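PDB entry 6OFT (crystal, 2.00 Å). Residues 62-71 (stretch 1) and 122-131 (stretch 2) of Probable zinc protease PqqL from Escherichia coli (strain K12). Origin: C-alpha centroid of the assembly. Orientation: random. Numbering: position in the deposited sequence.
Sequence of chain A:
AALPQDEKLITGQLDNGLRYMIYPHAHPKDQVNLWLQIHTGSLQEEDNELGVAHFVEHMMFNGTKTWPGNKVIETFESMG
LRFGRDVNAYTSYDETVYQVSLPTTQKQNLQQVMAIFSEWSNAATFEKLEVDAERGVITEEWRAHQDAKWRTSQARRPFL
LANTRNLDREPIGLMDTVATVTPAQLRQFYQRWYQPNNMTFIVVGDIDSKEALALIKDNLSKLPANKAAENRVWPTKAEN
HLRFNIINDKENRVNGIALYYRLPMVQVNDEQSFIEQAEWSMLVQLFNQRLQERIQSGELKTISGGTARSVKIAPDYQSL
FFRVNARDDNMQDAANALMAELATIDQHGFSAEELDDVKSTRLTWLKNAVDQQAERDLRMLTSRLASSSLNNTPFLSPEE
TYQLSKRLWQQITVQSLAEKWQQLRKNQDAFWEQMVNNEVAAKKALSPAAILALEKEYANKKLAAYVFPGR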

ATOM      1  N   ASN A  62     -21.268  14.834   6.325  1.00 27.33           N
ATOM      2  CA  ASN A  62     -22.288  15.796   5.927  1.00 28.32           C
ATOM      3  C   ASN A  62     -23.721  15.458   6.385  1.00 31.99           C
ATOM      4  O   ASN A  62     -24.680  16.005   5.843  1.00 33.03           O
ATOM      5  N   GLY A  63     -23.855  14.634   7.411  1.00 27.61           N
ATOM      6  CA  GLY A  63     -25.163  14.332   7.967  1.00 26.87           C
ATOM      7  C   GLY A  63     -25.412  12.924   8.452  1.00 28.52           C
ATOM      8  O   GLY A  63     -25.276  11.955   7.704  1.00 27.12           O
ATOM      9  N   THR A  64     -25.818  12.818   9.712  1.00 25.26           N
ATOM     10  CA  THR A  64     -26.233  11.558  10.339  1.00 24.28           C
ATOM     11  C   THR A  64     -27.563  11.877  11.025  1.00 28.92           C
ATOM     12  O   THR A  64     -27.957  13.047  11.058  1.00 27.78           O
ATOM     13  N   LYS A  65     -28.244  10.852  11.563  1.00 27.61           N
ATOM     14  CA  LYS A  65     -29.522  10.966  12.261  1.00 29.02           C
ATOM     15  C   LYS A  65     -29.463  11.992  13.411  1.00 32.16           C
ATOM     16  O   LYS A  65     -30.318  12.871  13.461  1.00 32.53           O
ATOM     17  N   THR A  66     -28.468  11.894  14.305  1.00 27.70           N
ATOM     18  CA  THR A  66     -28.321  12.821  15.442  1.00 27.60           C
ATOM     19  C   THR A  66     -27.613  14.131  15.044  1.00 33.79           C
ATOM     20  O   THR A  66     -27.893  15.184  15.625  1.00 33.36           O
ATOM     21  N   TRP A  67     -26.695  14.059  14.065  1.00 31.02           N
ATOM     22  CA  TRP A  67     -25.900  15.200  13.624  1.00 30.90           C
ATOM     23  C   TRP A  67     -26.132  15.569  12.134  1.00 34.37           C
ATOM     24  O   TRP A  67     -25.270  15.297  11.294  1.00 34.01           O
ATOM     25  N   PRO A  68     -27.278  16.200  11.772  1.00 31.04           N
ATOM     26  CA  PRO A  68     -27.488  16.563  10.358  1.00 30.68           C
ATOM     27  C   PRO A  68     -26.573  17.698   9.900  1.00 31.51           C
ATOM     28  O   PRO A  68     -25.961  18.355  10.734  1.00 29.91           O
ATOM     29  N   GLY A  69     -26.478  17.901   8.588  1.00 28.71           N
ATOM     30  CA  GLY A  69     -25.656  18.949   7.987  1.00 29.07           C
ATOM     31  C   GLY A  69     -24.210  18.952   8.454  1.00 32.94           C
ATOM     32  O   GLY A  69     -23.532  17.926   8.403  1.00 30.68           O
ATOM     33  N   ASN A  70     -23.759  20.097   8.969  1.00 31.30           N
ATOM     34  CA  ASN A  70     -22.398  20.302   9.466  1.00 31.02           C
ATOM     35  C   ASN A  70     -22.197  19.952  10.968  1.00 33.08           C
ATOM     36  O   ASN A  70     -21.121  20.221  11.518  1.00 32.00           O
ATOM     37  N   LYS A  71     -23.200  19.340  11.620  1.00 29.09           N
ATOM     38  CA  LYS A  71     -23.117  19.050  13.056  1.00 28.86           C
ATOM     39  C   LYS A  71     -22.027  18.033  13.452  1.00 30.16           C
ATOM     40  O   LYS A  71     -21.521  18.152  14.562  1.00 28.86           O
ATOM     41  N   ASN A 122     -24.266   3.030  10.448  1.00 26.52           N
ATOM     42  CA  ASN A 122     -25.614   2.750   9.913  1.00 27.42           C
ATOM     43  C   ASN A 122     -26.618   3.934   9.926  1.00 31.75           C
ATOM     44  O   ASN A 122     -27.783   3.721   9.580  1.00 32.80           O
ATOM     45  N   ALA A 123     -26.209   5.148  10.354  1.00 26.95           N
ATOM     46  CA  ALA A 123     -27.180   6.246  10.474  1.00 26.53           C
ATOM     47  C   ALA A 123     -26.864   7.508   9.643  1.00 29.20           C
ATOM     48  O   ALA A 123     -27.442   8.565   9.915  1.00 28.49           O
ATOM     49  N   ALA A 124     -26.035   7.382   8.589  1.00 25.68           N
ATOM     50  CA  ALA A 124     -25.754   8.495   7.658  1.00 26.34           C
ATOM     51  C   ALA A 124     -27.062   8.779   6.896  1.00 30.10           C
ATOM     52  O   ALA A 124     -27.768   7.829   6.546  1.00 29.08           O
ATOM     53  N   THR A 125     -27.398  10.064   6.666  1.00 27.78           N
ATOM     54  CA  THR A 125     -28.699  10.439   6.079  1.00 29.59           C
ATOM     55  C   THR A 125     -28.720  10.770   4.574  1.00 35.51           C
ATOM     56  O   THR A 125     -29.798  10.672   3.975  1.00 36.94           O
ATOM     57  N   PHE A 126     -27.581  11.189   3.968  1.00 31.07           N
ATOM     58  CA  PHE A 126     -27.521  11.537   2.536  1.00 30.54           C
ATOM     59  C   PHE A 126     -28.608  12.541   2.121  1.00 34.15           C
ATOM     60  O   PHE A 126     -29.383  12.261   1.209  1.00 33.55           O
ATOM     61  N   GLU A 127     -28.665  13.699   2.809  1.00 31.63           N
ATOM     62  CA  GLU A 127     -29.604  14.788   2.518  1.00 33.24           C
ATOM     63  C   GLU A 127     -29.301  15.325   1.119  1.00 35.65           C
ATOM     64  O   GLU A 127     -28.133  15.533   0.786  1.00 34.13           O
ATOM     65  N   LYS A 128     -30.348  15.519   0.299  1.00 33.24           N
ATOM     66  CA  LYS A 128     -30.272  16.006  -1.087  1.00 33.31           C
ATOM     67  C   LYS A 128     -29.330  17.202  -1.237  1.00 38.08           C
ATOM     68  O   LYS A 128     -28.425  17.166  -2.070  1.00 36.06           O
ATOM     69  N   LEU A 129     -29.540  18.245  -0.404  1.00 36.30           N
ATOM     70  CA  LEU A 129     -28.753  19.472  -0.416  1.00 36.30           C
ATOM     71  C   LEU A 129     -27.277  19.216  -0.139  1.00 35.50           C
ATOM     72  O   LEU A 129     -26.437  19.806  -0.817  1.00 35.03           O
ATOM     73  N   GLU A 130     -26.967  18.288   0.793  1.00 29.53           N
ATOM     74  CA  GLU A 130     -25.591  17.902   1.155  1.00 27.73           C
ATOM     75  C   GLU A 130     -24.905  17.120   0.061  1.00 30.29           C
ATOM     76  O   GLU A 130     -23.716  17.346  -0.185  1.00 30.52           O
ATOM     77  N   VAL A 131     -25.633  16.183  -0.575  1.00 26.84           N
ATOM     78  CA  VAL A 131     -25.141  15.382  -1.705  1.00 26.68           C
ATOM     79  C   VAL A 131     -24.744  16.355  -2.847  1.00 33.29           C
ATOM     80  O   VAL A 131     -23.619  16.290  -3.324  1.00 33.42           O
TER

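Glu 130, Ala 123 and Asn 62 cover the most surface in this contact, which buries 434 Å². Glu 130, on the helix that begins at Lys 128, points toward stretch 1 with chi1 and chi2 both m. The m chi1 lays Glu 130 CG 3.2 Å from Asn 62 O, and the further bend at chi2 brings Glu 130 OE2 to 3.3 Å from Gly 69 CA. Asn 62 also points in, chi1 m, but its OD1 lies 3.2 Å from Glu 130 OE1; both atoms are acceptors, so no hydrogen bond joins them.

At the other end, Ala 123 directs its methyl toward Lys 65, whose extended chain (chi1 and chi2 t) turns at chi3 p to bring NZ 3.8 Å from Ala 123 CB. Hydrogen bonds Lys 65 N to Ala 123 O (2.9 Å) and Thr 125 N to Gly 63 O (3.0 Å) flank the Thr 64–Ala 124 bridge.

Between these ends, Glu 127 (m, t) accepts a nearly linear hydrogen bond through OE1 from Gly 69 N (3.1 Å). Gly 63 leaves room for this carboxylate: a CB there would clash with Glu 127 OE1 and Thr 125 OG1. Water 1 links Asn 62 O (2.7 Å) to Glu 127 N (2.9 Å), and water 2 Gly 63 O (2.6 Å) to Phe 126 N (3.1 Å).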

ATOM      1  CB  ASN A  62     -22.223  16.044   4.406  1.00 32.41           C
ATOM      2  CG  ASN A  62     -20.967  16.781   4.021  1.00 61.14           C
ATOM      3  OD1 ASN A  62     -20.850  18.001   4.196  1.00 58.47           O
ATOM      4  ND2 ASN A  62     -19.983  16.049   3.529  1.00 55.38           N
ATOM      5  CB  THR A  64     -25.187  10.965  11.323  1.00 26.43           C
ATOM      6  OG1 THR A  64     -25.185  11.695  12.552  1.00 26.97           O
ATOM      7  CG2 THR A  64     -23.766  10.838  10.735  1.00 23.05           C
ATOM      8  CB  LYS A  65     -29.970   9.572  12.760  1.00 32.68           C
ATOM      9  CG  LYS A  65     -31.244   9.575  13.611  1.00 49.02           C
ATOM     10  CD  LYS A  65     -31.564   8.208  14.233  1.00 62.08           C
ATOM     11  CE  LYS A  65     -30.729   7.854  15.449  1.00 74.35           C
ATOM     12  NZ  LYS A  65     -29.487   7.120  15.081  1.00 81.26           N
ATOM     13  CB  THR A  66     -27.639  12.116  16.625  1.00 33.25           C
ATOM     14  OG1 THR A  66     -28.240  10.834  16.802  1.00 31.08           O
ATOM     15  CG2 THR A  66     -27.742  12.910  17.945  1.00 28.67           C
ATOM     16  CB  TRP A  67     -24.405  14.962  13.950  1.00 29.48           C
ATOM     17  CG  TRP A  67     -24.139  14.715  15.409  1.00 30.67           C
ATOM     18  CD1 TRP A  67     -24.116  15.644  16.408  1.00 33.89           C
ATOM     19  CD2 TRP A  67     -23.916  13.443  16.038  1.00 30.46           C
ATOM     20  NE1 TRP A  67     -23.919  15.029  17.625  1.00 33.40           N
ATOM     21  CE2 TRP A  67     -23.798  13.678  17.428  1.00 34.57           C
ATOM     22  CE3 TRP A  67     -23.849  12.117  15.568  1.00 31.20           C
ATOM     23  CZ2 TRP A  67     -23.577  12.643  18.345  1.00 33.73           C
ATOM     24  CZ3 TRP A  67     -23.635  11.097  16.476  1.00 32.36           C
ATOM     25  CH2 TRP A  67     -23.509  11.360  17.848  1.00 33.34           C
ATOM     26  CB  PRO A  68     -28.965  16.961  10.312  1.00 33.68           C
ATOM     27  CG  PRO A  68     -29.269  17.426  11.706  1.00 38.48           C
ATOM     28  CD  PRO A  68     -28.429  16.608  12.613  1.00 33.38           C
ATOM     29  CB  ASN A  70     -21.985  21.757   9.198  1.00 30.80           C
ATOM     30  CG  ASN A  70     -20.493  21.960   9.178  1.00 45.58           C
ATOM     31  OD1 ASN A  70     -19.750  21.204   8.551  1.00 34.95           O
ATOM     32  ND2 ASN A  70     -20.025  22.981   9.881  1.00 41.31           N
ATOM     33  CB  LYS A  71     -24.478  18.656  13.650  1.00 31.77           C
ATOM     34  CG  LYS A  71     -25.512  19.786  13.641  1.00 43.56           C
ATOM     35  CD  LYS A  71     -25.274  20.838  14.722  1.00 53.56           C
ATOM     36  CE  LYS A  71     -26.251  21.982  14.632  1.00 64.57           C
ATOM     37  NZ  LYS A  71     -25.694  23.225  15.231  1.00 73.94           N
ATOM     38  CB  ASN A 122     -26.231   1.547  10.674  1.00 28.13           C
ATOM     39  CG  ASN A 122     -26.714   1.859  12.078  1.00 46.62           C
ATOM     40  OD1 ASN A 122     -26.320   2.848  12.717  1.00 34.72           O
ATOM     41  ND2 ASN A 122     -27.607   1.026  12.581  1.00 42.98           N
ATOM     42  CB  ALA A 123     -27.394   6.603  11.938  1.00 26.98           C
ATOM     43  CB  ALA A 124     -24.662   8.105   6.683  1.00 26.60           C
ATOM     44  CB  THR A 125     -29.342  11.597   6.865  1.00 36.16           C
ATOM     45  OG1 THR A 125     -28.439  12.702   6.913  1.00 34.77           O
ATOM     46  CG2 THR A 125     -29.754  11.184   8.278  1.00 34.37           C
ATOM     47  CB  PHE A 126     -27.570  10.284   1.628  1.00 31.78           C
ATOM     48  CG  PHE A 126     -26.553   9.229   1.953  1.00 32.08           C
ATOM     49  CD1 PHE A 126     -25.279   9.275   1.397  1.00 34.27           C
ATOM     50  CD2 PHE A 126     -26.858   8.193   2.832  1.00 33.59           C
ATOM     51  CE1 PHE A 126     -24.324   8.302   1.717  1.00 34.52           C
ATOM     52  CE2 PHE A 126     -25.908   7.220   3.142  1.00 35.74           C
ATOM     53  CZ  PHE A 126     -24.646   7.284   2.588  1.00 33.30           C
ATOM     54  CB  GLU A 127     -29.449  15.930   3.545  1.00 35.45           C
ATOM     55  CG  GLU A 127     -29.762  15.549   4.986  1.00 50.14           C
ATOM     56  CD  GLU A 127     -29.204  16.513   6.021  1.00 73.36           C
ATOM     57  OE1 GLU A 127     -28.223  16.144   6.706  1.00 45.53           O
ATOM     58  OE2 GLU A 127     -29.745  17.635   6.149  1.00 78.14           O
ATOM     59  CB  LYS A 128     -31.677  16.378  -1.600  1.00 36.09           C
ATOM     60  CG  LYS A 128     -31.783  16.433  -3.114  1.00 43.66           C
ATOM     61  CD  LYS A 128     -32.462  17.701  -3.594  1.00 50.25           C
ATOM     62  CE  LYS A 128     -32.730  17.670  -5.080  1.00 57.42           C
ATOM     63  NZ  LYS A 128     -31.481  17.686  -5.893  1.00 62.58           N
ATOM     64  CB  LEU A 129     -29.344  20.524   0.539  1.00 37.37           C
ATOM     65  CG  LEU A 129     -30.576  21.302   0.027  1.00 44.31           C
ATOM     66  CD1 LEU A 129     -31.350  21.926   1.187  1.00 45.43           C
ATOM     67  CD2 LEU A 129     -30.189  22.377  -0.981  1.00 47.36           C
ATOM     68  CB  GLU A 130     -25.538  17.132   2.495  1.00 28.14           C
ATOM     69  CG  GLU A 130     -25.906  17.982   3.702  1.00 35.99           C
ATOM     70  CD  GLU A 130     -24.972  19.116   4.084  1.00 53.29           C
ATOM     71  OE1 GLU A 130     -23.811  19.148   3.613  1.00 42.87           O
ATOM     72  OE2 GLU A 130     -25.412  19.980   4.872  1.00 52.39           O
ATOM     73  CB  VAL A 131     -26.181  14.308  -2.152  1.00 29.73           C
ATOM     74  CG1 VAL A 131     -25.798  13.670  -3.482  1.00 28.93           C
ATOM     75  CG2 VAL A 131     -26.364  13.233  -1.074  1.00 28.90           C
TER
HETATM   76  O   HOH W   1     -26.454  14.291   4.664  1.00 40.72           O
HETATM   77  O   HOH W   2     -24.791  11.991   5.117  1.00 18.69           O